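Local coordinates for protein bacterial leucyl aminopeptidase (Legionella pneumophila, PDB 6ESL) that removes N-terminal amino acids, probably preferring leucine, from peptides as a secreted, zinc-dependent exopeptidase linked to nutrient acquisition during intracellular infection of amoebas, at residues E120-L125 against D317-V322. Residues are numbered along the deposited sequence; the frame is centred on the assembly and turned at random.
Sequences EVNAAL and DHYIHV
The Y319 side chain reaches across from its helix to V121, N122 and L125, spaced along the facing side of helix 118-125. V121 covers one face: CG1 stands 3.4 Å from the ring centroid, only 16° off the normal, a CH-pi contact whose closest approach is 3.3 Å from V121 CG1 to Y319 CE1. That methyl is placed by its torsion, with CG1 trans to the backbone N (chi1 172°), while CG2 turns toward the phenol end, 3.5 Å from Y319 OH. At the rim the N122 amide comes up to the CD1-CE1 side, its plane tilted 66° from the ring; OD1 lies 3.6 Å from Y319 CD1. L125 meets the base of the tyrosine, CD1 sitting 4.0 Å from Y319 CB. No hydrogen bond links the two segments, and the contact rests on this single buried aromatic. It joins the short helix 118-125 to the C-terminal end of helix 306-320, which belongs to the alpha/beta domain of the M28 peptidase, built round a mixed eight-stranded sheet. The last turn there is widened into a pi-type turn, and H321 breaks from helical geometry with positive phi. Further out, Y319 OH hydrogen-bonds E389 OE2 on helix 373-391, which fixes the far end of the ring, and A124 packs on V384 and I388 of that same helix.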
ATOM      1  N   GLU B 120      21.502   2.668 -17.011  1.00 57.45           N
ATOM      2  CA  GLU B 120      21.528   1.239 -17.317  1.00 57.86           C
ATOM      3  C   GLU B 120      20.143   0.703 -17.686  1.00 54.15           C
ATOM      4  O   GLU B 120      20.008  -0.091 -18.618  1.00 51.99           O
ATOM      5  CB  GLU B 120      22.098   0.450 -16.136  1.00 61.25           C
ATOM      6  CG  GLU B 120      22.135  -1.054 -16.354  1.00 64.12           C
ATOM      7  CD  GLU B 120      22.698  -1.801 -15.162  1.00 68.89           C
ATOM      8  OE1 GLU B 120      23.089  -1.142 -14.176  1.00 62.25           O
ATOM      9  OE2 GLU B 120      22.750  -3.048 -15.210  1.00 80.98           O
ATOM     10  N   VAL B 121      19.119   1.137 -16.955  1.00 51.32           N
ATOM     11  CA  VAL B 121      17.722   0.701 -17.233  1.00 49.31           C
ATOM     12  C   VAL B 121      17.243   1.209 -18.594  1.00 51.22           C
ATOM     13  O   VAL B 121      16.767   0.443 -19.457  1.00 49.99           O
ATOM     14  CB  VAL B 121      16.745   1.231 -16.152  1.00 48.16           C
ATOM     15  CG1 VAL B 121      15.305   0.943 -16.564  1.00 45.57           C
ATOM     16  CG2 VAL B 121      17.014   0.586 -14.793  1.00 45.59           C
ATOM     17  N   ASN B 122      17.451   2.505 -18.824  1.00 53.87           N
ATOM     18  CA  ASN B 122      16.964   3.134 -20.059  1.00 55.83           C
ATOM     19  C   ASN B 122      17.621   2.578 -21.279  1.00 55.32           C
ATOM     20  O   ASN B 122      16.961   2.425 -22.299  1.00 56.96           O
ATOM     21  CB  ASN B 122      17.023   4.680 -19.995  1.00 58.61           C
ATOM     22  CG  ASN B 122      15.818   5.256 -19.240  1.00 59.48           C
ATOM     23  OD1 ASN B 122      14.684   4.821 -19.455  1.00 62.31           O
ATOM     24  ND2 ASN B 122      16.054   6.170 -18.325  1.00 58.24           N
ATOM     25  N   ALA B 123      18.884   2.191 -21.151  1.00 55.92           N
ATOM     26  CA  ALA B 123      19.591   1.503 -22.264  1.00 57.32           C
ATOM     27  C   ALA B 123      19.092   0.102 -22.477  1.00 54.36           C
ATOM     28  O   ALA B 123      18.910  -0.353 -23.630  1.00 53.89           O
ATOM     29  CB  ALA B 123      21.110   1.488 -22.009  1.00 60.84           C
ATOM     30  N   ALA B 124      18.880  -0.624 -21.372  1.00 50.70           N
ATOM     31  CA  ALA B 124      18.320  -1.975 -21.480  1.00 49.05           C
ATOM     32  C   ALA B 124      16.899  -1.955 -22.077  1.00 47.66           C
ATOM     33  O   ALA B 124      16.575  -2.841 -22.865  1.00 46.47           O
ATOM     34  CB  ALA B 124      18.316  -2.667 -20.132  1.00 48.06           C
ATOM     35  N   LEU B 125      16.070  -0.953 -21.722  1.00 48.21           N
ATOM     36  CA  LEU B 125      14.682  -0.842 -22.273  1.00 46.85           C
ATOM     37  C   LEU B 125      14.695  -0.671 -23.741  1.00 47.23           C
ATOM     38  O   LEU B 125      13.861  -1.226 -24.421  1.00 44.85           O
ATOM     39  CB  LEU B 125      13.901   0.332 -21.671  1.00 45.99           C
ATOM     40  CG  LEU B 125      13.594   0.238 -20.155  1.00 46.24           C
ATOM     41  CD1 LEU B 125      12.687   1.373 -19.646  1.00 45.75           C
ATOM     42  CD2 LEU B 125      13.114  -1.137 -19.751  1.00 42.91           C
ATOM     43  N   ASP B 317       5.806   4.616 -13.358  1.00 36.21           N
ATOM     44  CA  ASP B 317       5.688   6.021 -13.695  1.00 38.07           C
ATOM     45  C   ASP B 317       7.011   6.590 -14.298  1.00 39.00           C
ATOM     46  O   ASP B 317       6.994   7.225 -15.368  1.00 42.53           O
ATOM     47  CB  ASP B 317       5.260   6.817 -12.476  1.00 39.82           C
ATOM     48  CG  ASP B 317       5.188   8.297 -12.776  1.00 43.89           C
ATOM     49  OD1 ASP B 317       4.337   8.683 -13.595  1.00 50.07           O
ATOM     50  OD2 ASP B 317       6.029   9.057 -12.299  1.00 47.11           O
ATOM     51  N   HIS B 318       8.124   6.296 -13.639  1.00 39.97           N
ATOM     52  CA  HIS B 318       9.445   6.748 -14.045  1.00 44.01           C
ATOM     53  C   HIS B 318       9.935   6.168 -15.353  1.00 43.09           C
ATOM     54  O   HIS B 318      10.491   6.894 -16.213  1.00 44.95           O
ATOM     55  CB  HIS B 318      10.514   6.437 -12.965  1.00 48.57           C
ATOM     56  CG  HIS B 318      11.771   7.251 -13.115  1.00 55.14           C
ATOM     57  ND1 HIS B 318      12.095   8.262 -12.239  1.00 59.88           N
ATOM     58  CD2 HIS B 318      12.744   7.251 -14.065  1.00 57.20           C
ATOM     59  CE1 HIS B 318      13.222   8.827 -12.614  1.00 59.77           C
ATOM     60  NE2 HIS B 318      13.658   8.212 -13.702  1.00 61.66           N
ATOM     61  N   TYR B 319       9.771   4.866 -15.549  1.00 40.36           N
ATOM     62  CA  TYR B 319      10.379   4.234 -16.745  1.00 41.14           C
ATOM     63  C   TYR B 319       9.407   3.883 -17.826  1.00 39.74           C
ATOM     64  O   TYR B 319       9.827   3.753 -18.911  1.00 39.50           O
ATOM     65  CB  TYR B 319      11.122   2.944 -16.366  1.00 41.76           C
ATOM     66  CG  TYR B 319      12.386   3.154 -15.571  1.00 44.62           C
ATOM     67  CD1 TYR B 319      13.514   3.831 -16.154  1.00 45.06           C
ATOM     68  CD2 TYR B 319      12.507   2.682 -14.260  1.00 41.84           C
ATOM     69  CE1 TYR B 319      14.682   4.008 -15.419  1.00 45.53           C
ATOM     70  CE2 TYR B 319      13.713   2.845 -13.564  1.00 43.42           C
ATOM     71  CZ  TYR B 319      14.779   3.505 -14.154  1.00 44.21           C
ATOM     72  OH  TYR B 319      15.954   3.652 -13.437  1.00 45.46           O
ATOM     73  N   ILE B 320       8.137   3.646 -17.523  1.00 38.05           N
ATOM     74  CA  ILE B 320       7.185   3.192 -18.546  1.00 38.31           C
ATOM     75  C   ILE B 320       6.307   4.357 -19.050  1.00 38.73           C
ATOM     76  O   ILE B 320       5.821   4.333 -20.196  1.00 39.28           O
ATOM     77  CB  ILE B 320       6.306   2.013 -18.028  1.00 38.84           C
ATOM     78  CG1 ILE B 320       7.133   0.920 -17.292  1.00 40.54           C
ATOM     79  CG2 ILE B 320       5.508   1.402 -19.128  1.00 37.33           C
ATOM     80  CD1 ILE B 320       8.224   0.374 -18.172  1.00 42.44           C
ATOM     81  N   HIS B 321       6.043   5.327 -18.175  1.00 39.58           N
ATOM     82  CA  HIS B 321       5.299   6.531 -18.556  1.00 40.05           C
ATOM     83  C   HIS B 321       3.870   6.219 -19.001  1.00 37.94           C
ATOM     84  O   HIS B 321       3.410   6.774 -19.957  1.00 37.16           O
ATOM     85  CB  HIS B 321       6.079   7.356 -19.624  1.00 45.72           C
ATOM     86  CG  HIS B 321       7.426   7.782 -19.150  1.00 48.34           C
ATOM     87  ND1 HIS B 321       8.598   7.385 -19.760  1.00 53.33           N
ATOM     88  CD2 HIS B 321       7.787   8.558 -18.097  1.00 52.39           C
ATOM     89  CE1 HIS B 321       9.627   7.908 -19.110  1.00 54.88           C
ATOM     90  NE2 HIS B 321       9.158   8.609 -18.088  1.00 55.01           N
ATOM     91  N   VAL B 322       3.178   5.386 -18.194  1.00 35.01           N
ATOM     92  CA  VAL B 322       1.757   5.197 -18.313  1.00 31.28           C
ATOM     93  C   VAL B 322       1.124   5.366 -16.912  1.00 30.12           C
ATOM     94  O   VAL B 322       1.821   5.327 -15.897  1.00 28.90           O
ATOM     95  CB  VAL B 322       1.450   3.819 -18.906  1.00 31.54           C
ATOM     96  CG1 VAL B 322       2.041   3.717 -20.339  1.00 31.93           C
ATOM     97  CG2 VAL B 322       1.909   2.706 -17.980  1.00 30.20           C
TER